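Local coordinates for protein NADPH-ferredoxin reductase FprA (Mycobacterium tuberculosis, PDB 1LQT) that transfers electrons between NADPH and ferredoxin by way of a bound FAD, and may thereby supply P450 systems, at residues 145-159 with 313-325. Sequence-based numbering, arbitrary orientation.
Sequences LSGARAVVIGNGNVA and LPAQLVVRSVGYR. With ODP (4-oxo-nicotinamide-adenine dinucleotide phosphate), chain I.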
# COMPACT_ATOMS: atom_id res chain seq x y z
N LEU A 145 14.44 12.30 12.07
CA LEU A 145 13.94 11.42 13.10
C LEU A 145 14.64 11.66 14.43
O LEU A 145 14.62 10.80 15.30
CB LEU A 145 14.10 9.96 12.67
CG LEU A 145 13.40 9.63 11.36
CD1 LEU A 145 13.54 8.15 11.05
CD2 LEU A 145 11.94 10.03 11.39
N SER A 146 15.21 12.84 14.61
CA SER A 146 16.00 13.14 15.82
C SER A 146 15.19 13.73 16.97
O SER A 146 15.70 13.82 18.07
CB SER A 146 17.16 14.08 15.49
OG SER A 146 16.72 15.38 15.19
N GLY A 147 13.96 14.16 16.72
CA GLY A 147 13.16 14.78 17.75
C GLY A 147 12.49 13.77 18.65
O GLY A 147 12.11 12.69 18.21
N ALA A 148 12.24 14.16 19.87
CA ALA A 148 11.72 13.24 20.85
C ALA A 148 10.32 12.73 20.64
O ALA A 148 10.01 11.66 21.14
CB ALA A 148 11.85 13.85 22.26
N ARG A 149 9.46 13.49 20.00
CA ARG A 149 8.07 13.05 19.84
C ARG A 149 7.64 13.08 18.38
O ARG A 149 7.83 14.07 17.68
CB ARG A 149 7.08 13.89 20.65
CG ARG A 149 5.64 13.38 20.52
CD ARG A 149 4.61 14.11 21.36
NE ARG A 149 4.81 13.85 22.79
CZ ARG A 149 5.25 14.76 23.67
NH1 ARG A 149 5.52 16.01 23.34
NH2 ARG A 149 5.42 14.40 24.93
N ALA A 150 7.04 11.96 17.97
CA ALA A 150 6.37 11.88 16.68
C ALA A 150 4.88 11.66 16.92
O ALA A 150 4.48 11.01 17.89
CB ALA A 150 6.93 10.73 15.87
N VAL A 151 4.06 12.19 16.02
CA VAL A 151 2.61 12.01 16.05
C VAL A 151 2.21 11.35 14.75
O VAL A 151 2.60 11.77 13.68
CB VAL A 151 1.94 13.36 16.23
CG1 VAL A 151 0.44 13.23 16.09
CG2 VAL A 151 2.28 13.95 17.61
N VAL A 152 1.40 10.30 14.88
CA VAL A 152 0.84 9.57 13.76
C VAL A 152 -0.67 9.75 13.81
O VAL A 152 -1.31 9.45 14.81
CB VAL A 152 1.21 8.09 13.81
CG1 VAL A 152 0.57 7.35 12.63
CG2 VAL A 152 2.71 7.89 13.79
N ILE A 153 -1.23 10.24 12.72
CA ILE A 153 -2.68 10.44 12.61
C ILE A 153 -3.30 9.23 11.92
O ILE A 153 -2.84 8.86 10.86
CB ILE A 153 -3.03 11.70 11.83
CG1 ILE A 153 -2.27 12.93 12.33
CG2 ILE A 153 -4.54 11.91 11.83
CD1 ILE A 153 -2.48 13.28 13.78
N GLY A 154 -4.32 8.64 12.53
CA GLY A 154 -5.07 7.57 11.94
C GLY A 154 -5.11 6.32 12.80
O GLY A 154 -4.26 6.13 13.67
N ASN A 155 -6.09 5.49 12.54
CA ASN A 155 -6.34 4.27 13.30
C ASN A 155 -6.49 3.05 12.40
O ASN A 155 -7.28 2.16 12.70
CB ASN A 155 -7.56 4.42 14.22
CG ASN A 155 -7.30 5.07 15.59
OD1 ASN A 155 -8.27 5.17 16.33
ND2 ASN A 155 -6.09 5.50 15.90
N GLY A 156 -5.70 2.98 11.33
CA GLY A 156 -5.58 1.78 10.56
C GLY A 156 -4.26 1.08 10.81
O GLY A 156 -3.38 1.59 11.52
N ASN A 157 -4.11 -0.10 10.23
CA ASN A 157 -2.90 -0.85 10.47
C ASN A 157 -1.65 -0.15 9.94
O ASN A 157 -0.57 -0.40 10.46
CB ASN A 157 -3.02 -2.26 9.88
CG ASN A 157 -3.93 -3.16 10.67
OD1 ASN A 157 -4.06 -3.06 11.87
ND2 ASN A 157 -4.57 -4.09 9.96
N VAL A 158 -1.76 0.70 8.93
CA VAL A 158 -0.56 1.38 8.48
C VAL A 158 -0.03 2.31 9.58
O VAL A 158 1.17 2.51 9.74
CB VAL A 158 -0.77 2.11 7.15
CG1 VAL A 158 0.46 2.91 6.76
CG2 VAL A 158 -1.12 1.11 6.07
N ALA A 159 -0.93 2.90 10.38
CA ALA A 159 -0.49 3.73 11.50
C ALA A 159 0.35 2.92 12.49
O ALA A 159 1.33 3.40 13.02
CB ALA A 159 -1.68 4.34 12.22
N LEU A 313 0.53 20.18 21.60
CA LEU A 313 1.51 19.19 22.02
C LEU A 313 2.80 19.39 21.22
O LEU A 313 2.71 19.48 19.99
CB LEU A 313 0.94 17.81 21.70
CG LEU A 313 1.71 16.58 22.13
CD1 LEU A 313 1.78 16.48 23.63
CD2 LEU A 313 1.01 15.34 21.56
N PRO A 314 3.99 19.46 21.83
CA PRO A 314 5.21 19.54 21.03
C PRO A 314 5.41 18.28 20.21
O PRO A 314 5.17 17.19 20.71
CB PRO A 314 6.32 19.68 22.06
CG PRO A 314 5.60 20.08 23.33
CD PRO A 314 4.25 19.47 23.28
N ALA A 315 5.86 18.42 18.99
CA ALA A 315 6.16 17.29 18.14
C ALA A 315 7.07 17.74 17.05
O ALA A 315 6.96 18.87 16.60
CB ALA A 315 4.90 16.70 17.56
N GLN A 316 7.94 16.84 16.58
CA GLN A 316 8.90 17.21 15.54
C GLN A 316 8.71 16.42 14.24
O GLN A 316 9.37 16.70 13.26
CB GLN A 316 10.32 17.09 16.06
CG GLN A 316 10.56 17.90 17.31
CD GLN A 316 10.06 17.19 18.55
OE1 GLN A 316 10.17 15.97 18.63
NE2 GLN A 316 9.55 17.96 19.54
N LEU A 317 7.78 15.47 14.26
CA LEU A 317 7.40 14.68 13.08
C LEU A 317 5.92 14.40 13.20
O LEU A 317 5.47 13.97 14.25
CB LEU A 317 8.16 13.35 13.05
CG LEU A 317 7.80 12.40 11.91
CD1 LEU A 317 8.20 12.95 10.57
CD2 LEU A 317 8.42 11.03 12.17
N VAL A 318 5.18 14.64 12.13
CA VAL A 318 3.78 14.27 12.03
C VAL A 318 3.66 13.42 10.76
O VAL A 318 4.00 13.87 9.67
CB VAL A 318 2.85 15.49 11.94
CG1 VAL A 318 1.41 15.04 11.70
CG2 VAL A 318 2.93 16.30 13.21
N VAL A 319 3.20 12.19 10.93
CA VAL A 319 2.94 11.30 9.82
C VAL A 319 1.44 11.07 9.76
O VAL A 319 0.83 10.55 10.68
CB VAL A 319 3.62 9.94 9.98
CG1 VAL A 319 3.36 9.07 8.75
CG2 VAL A 319 5.12 10.11 10.20
N ARG A 320 0.83 11.51 8.66
CA ARG A 320 -0.59 11.26 8.45
C ARG A 320 -0.76 9.88 7.82
O ARG A 320 -0.28 9.63 6.73
CB ARG A 320 -1.27 12.35 7.63
CG ARG A 320 -0.77 12.52 6.20
CD ARG A 320 -1.49 13.61 5.45
NE ARG A 320 -0.94 13.80 4.13
CZ ARG A 320 0.11 14.55 3.86
NH1 ARG A 320 0.80 15.19 4.79
NH2 ARG A 320 0.50 14.67 2.60
N SER A 321 -1.44 9.00 8.53
CA SER A 321 -1.79 7.67 8.03
C SER A 321 -3.30 7.59 7.91
O SER A 321 -3.97 6.84 8.59
CB SER A 321 -1.19 6.57 8.91
OG SER A 321 -1.34 5.32 8.26
N VAL A 322 -3.82 8.42 7.02
CA VAL A 322 -5.25 8.58 6.86
C VAL A 322 -5.73 8.01 5.55
O VAL A 322 -6.80 8.38 5.05
CB VAL A 322 -5.74 9.99 7.17
CG1 VAL A 322 -5.38 10.36 8.58
CG2 VAL A 322 -5.19 11.05 6.19
N GLY A 323 -4.95 7.10 5.00
CA GLY A 323 -5.29 6.37 3.79
C GLY A 323 -4.41 6.70 2.63
O GLY A 323 -3.92 7.81 2.47
N TYR A 324 -4.19 5.67 1.82
CA TYR A 324 -3.60 5.83 0.50
C TYR A 324 -4.69 6.41 -0.43
O TYR A 324 -5.85 6.48 -0.06
CB TYR A 324 -3.06 4.49 -0.01
CG TYR A 324 -1.71 4.12 0.58
CD1 TYR A 324 -1.45 4.09 1.95
CD2 TYR A 324 -0.67 3.75 -0.26
CE1 TYR A 324 -0.19 3.77 2.44
CE2 TYR A 324 0.60 3.41 0.22
CZ TYR A 324 0.84 3.44 1.56
OH TYR A 324 2.06 3.13 2.09
N ARG A 325 -4.31 6.77 -1.65
CA ARG A 325 -5.20 7.42 -2.59
C ARG A 325 -4.74 7.15 -4.01
O ARG A 325 -3.57 7.27 -4.32
CB ARG A 325 -5.22 8.94 -2.31
CG ARG A 325 -6.14 9.72 -3.19
CD ARG A 325 -6.26 11.16 -2.72
NE ARG A 325 -6.75 12.03 -3.77
CZ ARG A 325 -7.99 12.04 -4.23
NH1 ARG A 325 -8.94 11.28 -3.69
NH2 ARG A 325 -8.27 12.82 -5.27
O1X ODP I . -12.72 7.60 11.24
P2B ODP I . -12.14 6.70 10.20
O2X ODP I . -12.48 5.23 10.38
O3X ODP I . -12.44 7.16 8.78
O2B ODP I . -10.55 6.85 10.44
C2B ODP I . -9.59 6.49 9.45
C3B ODP I . -8.84 5.20 9.73
O3B ODP I . -8.54 5.10 11.11
C1B ODP I . -8.49 7.49 9.45
N9A ODP I . -8.78 8.78 8.89
C8A ODP I . -9.21 9.08 7.62
N7A ODP I . -9.31 10.39 7.43
C5A ODP I . -8.93 10.98 8.61
C4A ODP I . -8.61 9.97 9.52
N3A ODP I . -8.17 10.17 10.79
C2A ODP I . -8.08 11.47 11.14
N1A ODP I . -8.36 12.52 10.31
C6A ODP I . -8.79 12.28 9.03
N6A ODP I . -8.98 13.34 8.24
O4B ODP I . -7.48 6.86 8.69
C4B ODP I . -7.53 5.45 8.97
C5B ODP I . -7.43 4.68 7.69
O5B ODP I . -7.30 3.32 8.01
PA ODP I . -7.43 2.22 6.86
O1A ODP I . -7.36 0.91 7.49
O2A ODP I . -8.58 2.51 5.98
O3 ODP I . -6.14 2.53 5.96
PN ODP I . -4.57 2.15 6.12
O1N ODP I . -4.15 2.18 7.53
O2N ODP I . -3.91 3.01 5.12
O5D ODP I . -4.53 0.64 5.67
C5D ODP I . -4.88 0.31 4.30
C4D ODP I . -5.23 -1.16 4.23
O4D ODP I . -4.07 -1.99 4.31
C1D ODP I . -4.25 -2.95 5.36
C2D ODP I . -5.26 -2.35 6.25
O2D ODP I . -5.79 -3.20 7.20
C3D ODP I . -6.17 -1.59 5.36
O3D ODP I . -7.15 -2.48 4.87
N1N ODP I . -3.01 -3.41 5.88
C2N ODP I . -3.01 -4.67 6.52
C3N ODP I . -1.98 -4.96 7.36
C7N ODP I . -2.11 -6.34 8.02
N7N ODP I . -1.15 -6.66 8.85
O7N ODP I . -3.11 -7.04 7.74
C4N ODP I . -0.94 -4.08 7.66
O99 ODP I . -0.01 -4.33 8.49
C5N ODP I . -0.98 -2.77 7.00
C6N ODP I . -2.05 -2.45 6.13
O HOH W 1 -3.74 4.17 9.33
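Ser321 meets the N-terminal turn of helix 157-167: CB packs on Ala159, and OG lies 3.4 Å from Val158 CG1. With OG anti to the backbone N (chi1 -170°), the hydroxyl donates to a water oxygen 2.9 Å from OG. That water donates to Ser321 O and to the ODP pyrophosphate oxygen O1N, and takes a weak bond from Gly156 N. Val158 N also donates to ODP O1N, at 3.1 Å. Beside this site Ile153 CG2 and Val322 CG1 touch at 3.7 Å, side by side over the same adenine face, CG2 near C2A and CG1 near C4A, making an apolar surface against the flat ring. The strand-turn-helix Gly154-Gly156-Ala159 matches the GxGxxA pattern of a Rossmann-type nucleotide-binding fold. Glycine suits both turn positions: Gly154 lies close against Ser321 O and Gly156 against ODP O1N, leaving no room for a CB. The turn is set by strands 149-153 and 317-320, parallel neighbours in a six-stranded sheet, joined by backbone bonds such as Val319 N to Val151 O and Ser321 N to Ile153 O. On one face Leu317 CD2 fills in against Leu145 and Ala150, over Leu166; on the other, Val151 CG2 meets Ala315 CB at 3.8 Å. At the far end Gln316 folds back at chi2 (80°), and OE1 accepts Arg149 N in its carbonyl plane at 2.9 Å, while Gln316 N returns a bond to Arg149 O. Arg149 NH1 donates to Pro314 O, which lies in the guanidinium plane; Leu313 CD1 sits over one face, toward the rim, and NE is salt-bridged to Glu193.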